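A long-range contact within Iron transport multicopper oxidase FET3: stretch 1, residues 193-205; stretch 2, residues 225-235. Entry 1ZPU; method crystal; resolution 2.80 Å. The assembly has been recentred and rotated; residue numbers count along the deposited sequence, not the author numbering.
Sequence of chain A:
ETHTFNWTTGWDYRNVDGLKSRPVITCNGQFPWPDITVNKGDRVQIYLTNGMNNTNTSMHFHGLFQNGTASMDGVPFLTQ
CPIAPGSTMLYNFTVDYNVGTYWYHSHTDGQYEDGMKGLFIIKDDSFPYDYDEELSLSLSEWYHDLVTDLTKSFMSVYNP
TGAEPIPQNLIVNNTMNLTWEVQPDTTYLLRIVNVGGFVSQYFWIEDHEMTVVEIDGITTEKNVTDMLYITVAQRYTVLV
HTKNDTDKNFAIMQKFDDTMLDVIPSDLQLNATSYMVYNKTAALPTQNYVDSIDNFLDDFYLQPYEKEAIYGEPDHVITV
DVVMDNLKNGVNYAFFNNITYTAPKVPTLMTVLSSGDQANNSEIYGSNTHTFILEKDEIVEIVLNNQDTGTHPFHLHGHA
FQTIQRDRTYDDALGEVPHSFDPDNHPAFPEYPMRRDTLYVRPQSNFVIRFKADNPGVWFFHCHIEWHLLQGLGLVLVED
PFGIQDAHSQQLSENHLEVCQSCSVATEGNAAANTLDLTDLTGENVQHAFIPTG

Stretch 1 193-205: VNVGGFVSQYFWI
Stretch 2 (225-235) TDMLYITVAQR

One antiparallel ladder, a single further bridge between V193 and R235 (CA to CA 4.5 Å) and the turn between them hold these stretches together, burying 909 Å² in sum. Strand 201-205 runs at 144° to the strand through L228, Y229 and I230, with axes 4.8 Å apart at closest. Extended backbones pair Q201 with I230 (N to O and O to N, both 2.9 Å) and F203 with L228 (again N to O and O to N, both 2.9 Å); Y202 faces Y229 between them without hydrogen bonds, CA to CA 4.6 Å.

V232 covers the most surface. It sits at the second position of a type II turn, T231 to Q234 (V232 -64/145, A233 84/-18), and its m rotamer lays CG1 3.5 Å from F198 O and 4.0 Å from G197 N. The loop folds round this compact branched side chain.

N194, chi1 t, is the polar clamp. Its backbone grips the turn, N to Q234 O at 3.1 Å and A233 N to its O at 2.6 Å. Its amide reaches the strand, ND2 donating to I230 O at 3.1 Å, while OD1 accepts from G196 N at 2.8 Å.

Y229 (t) turns its ring edge toward the face of Y202 (m), centroids 5.2 Å apart, and S200 OG (m) donates to Y229 OH at 2.8 Å. Nearby, flexible M227 (t, t, m) lays CE over the W204 six-membered ring, 4.2 Å from its centroid.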

# COMPACT_ATOMS: atom_id res chain seq x y z
N VAL A 193 2.52 -2.40 11.60
CA VAL A 193 2.46 -2.14 10.17
C VAL A 193 2.45 -3.45 9.40
O VAL A 193 3.33 -4.30 9.61
CB VAL A 193 3.69 -1.33 9.68
CG1 VAL A 193 3.54 -0.97 8.21
CG2 VAL A 193 3.88 -0.06 10.51
N ASN A 194 1.48 -3.62 8.51
CA ASN A 194 1.57 -4.76 7.60
C ASN A 194 2.31 -4.43 6.29
O ASN A 194 1.74 -3.87 5.36
CB ASN A 194 0.20 -5.38 7.34
CG ASN A 194 0.32 -6.64 6.54
OD1 ASN A 194 1.38 -6.90 5.95
ND2 ASN A 194 -0.75 -7.43 6.51
N VAL A 195 3.61 -4.75 6.26
CA VAL A 195 4.45 -4.45 5.09
C VAL A 195 4.49 -5.64 4.12
O VAL A 195 5.44 -5.81 3.37
CB VAL A 195 5.87 -4.10 5.54
CG1 VAL A 195 5.87 -2.74 6.28
CG2 VAL A 195 6.39 -5.19 6.44
N GLY A 196 3.46 -6.47 4.16
CA GLY A 196 3.40 -7.66 3.32
C GLY A 196 2.98 -7.31 1.91
O GLY A 196 2.60 -6.17 1.61
N GLY A 197 3.07 -8.30 1.02
CA GLY A 197 2.75 -8.09 -0.38
C GLY A 197 1.41 -8.70 -0.75
O GLY A 197 0.87 -8.45 -1.83
N PHE A 198 0.86 -9.51 0.13
CA PHE A 198 -0.32 -10.29 -0.24
C PHE A 198 -1.33 -10.34 0.90
O PHE A 198 -2.35 -9.69 0.86
CB PHE A 198 0.13 -11.71 -0.68
CG PHE A 198 -1.00 -12.64 -1.04
CD1 PHE A 198 -2.25 -12.18 -1.42
CD2 PHE A 198 -0.77 -14.01 -1.06
CE1 PHE A 198 -3.27 -13.07 -1.79
CE2 PHE A 198 -1.79 -14.92 -1.42
CZ PHE A 198 -3.04 -14.44 -1.78
N VAL A 199 -0.99 -11.09 1.93
CA VAL A 199 -1.97 -11.64 2.85
C VAL A 199 -2.36 -10.71 4.03
O VAL A 199 -1.51 -10.15 4.71
CB VAL A 199 -1.41 -13.00 3.29
CG1 VAL A 199 -1.55 -13.25 4.78
CG2 VAL A 199 -2.00 -14.10 2.45
N SER A 200 -3.65 -10.53 4.28
CA SER A 200 -4.10 -9.84 5.51
C SER A 200 -3.75 -10.66 6.76
O SER A 200 -3.67 -11.88 6.71
CB SER A 200 -5.61 -9.68 5.51
OG SER A 200 -6.11 -8.92 4.43
N GLN A 201 -3.57 -10.00 7.89
CA GLN A 201 -3.26 -10.74 9.10
C GLN A 201 -4.14 -10.34 10.25
O GLN A 201 -4.50 -9.16 10.39
CB GLN A 201 -1.81 -10.52 9.51
CG GLN A 201 -0.80 -11.02 8.49
CD GLN A 201 0.59 -11.05 9.08
OE1 GLN A 201 0.76 -11.23 10.29
NE2 GLN A 201 1.59 -10.87 8.24
N TYR A 202 -4.48 -11.30 11.10
CA TYR A 202 -5.07 -10.97 12.38
C TYR A 202 -3.93 -10.83 13.36
O TYR A 202 -2.94 -11.57 13.29
CB TYR A 202 -6.03 -12.04 12.87
CG TYR A 202 -7.14 -12.37 11.94
CD1 TYR A 202 -6.97 -13.35 10.96
CD2 TYR A 202 -8.38 -11.73 12.03
CE1 TYR A 202 -7.99 -13.67 10.09
CE2 TYR A 202 -9.43 -12.05 11.17
CZ TYR A 202 -9.22 -13.03 10.20
OH TYR A 202 -10.21 -13.38 9.30
N PHE A 203 -4.06 -9.87 14.26
CA PHE A 203 -3.03 -9.62 15.24
C PHE A 203 -3.62 -9.44 16.61
O PHE A 203 -4.61 -8.71 16.77
CB PHE A 203 -2.24 -8.38 14.87
CG PHE A 203 -1.15 -8.05 15.83
CD1 PHE A 203 0.11 -8.59 15.67
CD2 PHE A 203 -1.40 -7.20 16.92
CE1 PHE A 203 1.13 -8.29 16.56
CE2 PHE A 203 -0.41 -6.90 17.82
CZ PHE A 203 0.86 -7.45 17.65
N TRP A 204 -3.01 -10.09 17.61
CA TRP A 204 -3.41 -9.90 19.00
C TRP A 204 -2.33 -10.32 20.00
O TRP A 204 -1.41 -11.08 19.66
CB TRP A 204 -4.72 -10.63 19.31
CG TRP A 204 -4.65 -12.13 19.37
CD1 TRP A 204 -4.54 -12.89 20.49
CD2 TRP A 204 -4.74 -13.06 18.27
NE1 TRP A 204 -4.55 -14.23 20.17
CE2 TRP A 204 -4.68 -14.36 18.81
CE3 TRP A 204 -4.87 -12.91 16.88
CZ2 TRP A 204 -4.74 -15.51 18.02
CZ3 TRP A 204 -4.92 -14.05 16.09
CH2 TRP A 204 -4.86 -15.34 16.66
N ILE A 205 -2.48 -9.83 21.23
CA ILE A 205 -1.55 -10.11 22.31
C ILE A 205 -2.32 -10.80 23.42
O ILE A 205 -3.29 -10.26 23.94
CB ILE A 205 -0.92 -8.80 22.83
CG1 ILE A 205 -0.25 -8.04 21.69
CG2 ILE A 205 0.08 -9.07 23.94
CD1 ILE A 205 0.16 -6.62 22.05
N THR A 225 -9.68 -2.80 21.74
CA THR A 225 -9.99 -4.11 21.14
C THR A 225 -9.08 -5.21 21.67
O THR A 225 -8.04 -4.95 22.28
CB THR A 225 -9.72 -4.17 19.60
OG1 THR A 225 -9.65 -2.85 19.03
CG2 THR A 225 -10.80 -5.04 18.88
N ASP A 226 -9.47 -6.45 21.38
CA ASP A 226 -8.64 -7.59 21.65
C ASP A 226 -7.93 -8.03 20.39
O ASP A 226 -6.93 -8.73 20.47
CB ASP A 226 -9.50 -8.74 22.15
CG ASP A 226 -10.20 -8.42 23.45
OD1 ASP A 226 -11.30 -8.97 23.69
OD2 ASP A 226 -9.65 -7.60 24.23
N MET A 227 -8.43 -7.62 19.23
CA MET A 227 -7.91 -8.14 17.97
C MET A 227 -7.98 -7.13 16.80
O MET A 227 -8.95 -6.39 16.65
CB MET A 227 -8.65 -9.43 17.61
CG MET A 227 -7.98 -10.22 16.51
SD MET A 227 -8.80 -11.77 16.10
CE MET A 227 -8.73 -12.62 17.67
N LEU A 228 -6.94 -7.12 15.96
CA LEU A 228 -6.97 -6.30 14.74
C LEU A 228 -6.95 -7.15 13.49
O LEU A 228 -6.34 -8.21 13.48
CB LEU A 228 -5.79 -5.34 14.68
CG LEU A 228 -5.58 -4.33 15.81
CD1 LEU A 228 -4.21 -3.68 15.68
CD2 LEU A 228 -6.69 -3.28 15.83
N TYR A 229 -7.64 -6.69 12.45
CA TYR A 229 -7.47 -7.24 11.11
C TYR A 229 -6.69 -6.19 10.29
O TYR A 229 -7.21 -5.12 10.00
CB TYR A 229 -8.83 -7.55 10.48
CG TYR A 229 -8.78 -8.17 9.09
CD1 TYR A 229 -8.63 -9.55 8.92
CD2 TYR A 229 -8.88 -7.37 7.96
CE1 TYR A 229 -8.57 -10.12 7.64
CE2 TYR A 229 -8.83 -7.92 6.68
CZ TYR A 229 -8.68 -9.29 6.53
OH TYR A 229 -8.63 -9.79 5.24
N ILE A 230 -5.45 -6.49 9.94
CA ILE A 230 -4.59 -5.54 9.22
C ILE A 230 -4.29 -6.07 7.83
O ILE A 230 -3.64 -7.13 7.69
CB ILE A 230 -3.23 -5.34 9.94
CG1 ILE A 230 -3.46 -5.20 11.45
CG2 ILE A 230 -2.50 -4.16 9.38
CD1 ILE A 230 -2.20 -4.91 12.24
N THR A 231 -4.75 -5.35 6.80
CA THR A 231 -4.44 -5.71 5.41
C THR A 231 -3.04 -5.22 5.10
O THR A 231 -2.46 -4.47 5.88
CB THR A 231 -5.41 -5.06 4.37
OG1 THR A 231 -5.01 -3.71 4.08
CG2 THR A 231 -6.87 -5.09 4.82
N VAL A 232 -2.48 -5.63 3.96
CA VAL A 232 -1.15 -5.15 3.61
C VAL A 232 -1.23 -3.65 3.41
O VAL A 232 -2.26 -3.14 2.98
CB VAL A 232 -0.57 -5.83 2.38
CG1 VAL A 232 -0.44 -7.30 2.63
CG2 VAL A 232 -1.41 -5.56 1.16
N ALA A 233 -0.16 -2.95 3.78
CA ALA A 233 -0.02 -1.52 3.56
C ALA A 233 -0.67 -0.66 4.63
O ALA A 233 -0.37 0.52 4.74
CB ALA A 233 -0.54 -1.13 2.17
N GLN A 234 -1.58 -1.22 5.42
CA GLN A 234 -2.17 -0.39 6.47
C GLN A 234 -1.40 -0.40 7.78
O GLN A 234 -0.62 -1.32 8.04
CB GLN A 234 -3.69 -0.56 6.64
CG GLN A 234 -4.30 -1.93 6.78
CD GLN A 234 -5.84 -1.90 6.58
OE1 GLN A 234 -6.38 -1.08 5.81
NE2 GLN A 234 -6.55 -2.80 7.29
N ARG A 235 -1.59 0.65 8.57
CA ARG A 235 -0.91 0.82 9.84
C ARG A 235 -1.94 1.03 10.93
O ARG A 235 -2.82 1.88 10.78
CB ARG A 235 0.02 2.03 9.79
CG ARG A 235 1.19 1.89 8.87
CD ARG A 235 0.84 2.19 7.41
NE ARG A 235 0.74 3.62 7.16
CZ ARG A 235 -0.04 4.19 6.25
NH1 ARG A 235 -0.83 3.45 5.48
NH2 ARG A 235 -0.06 5.51 6.12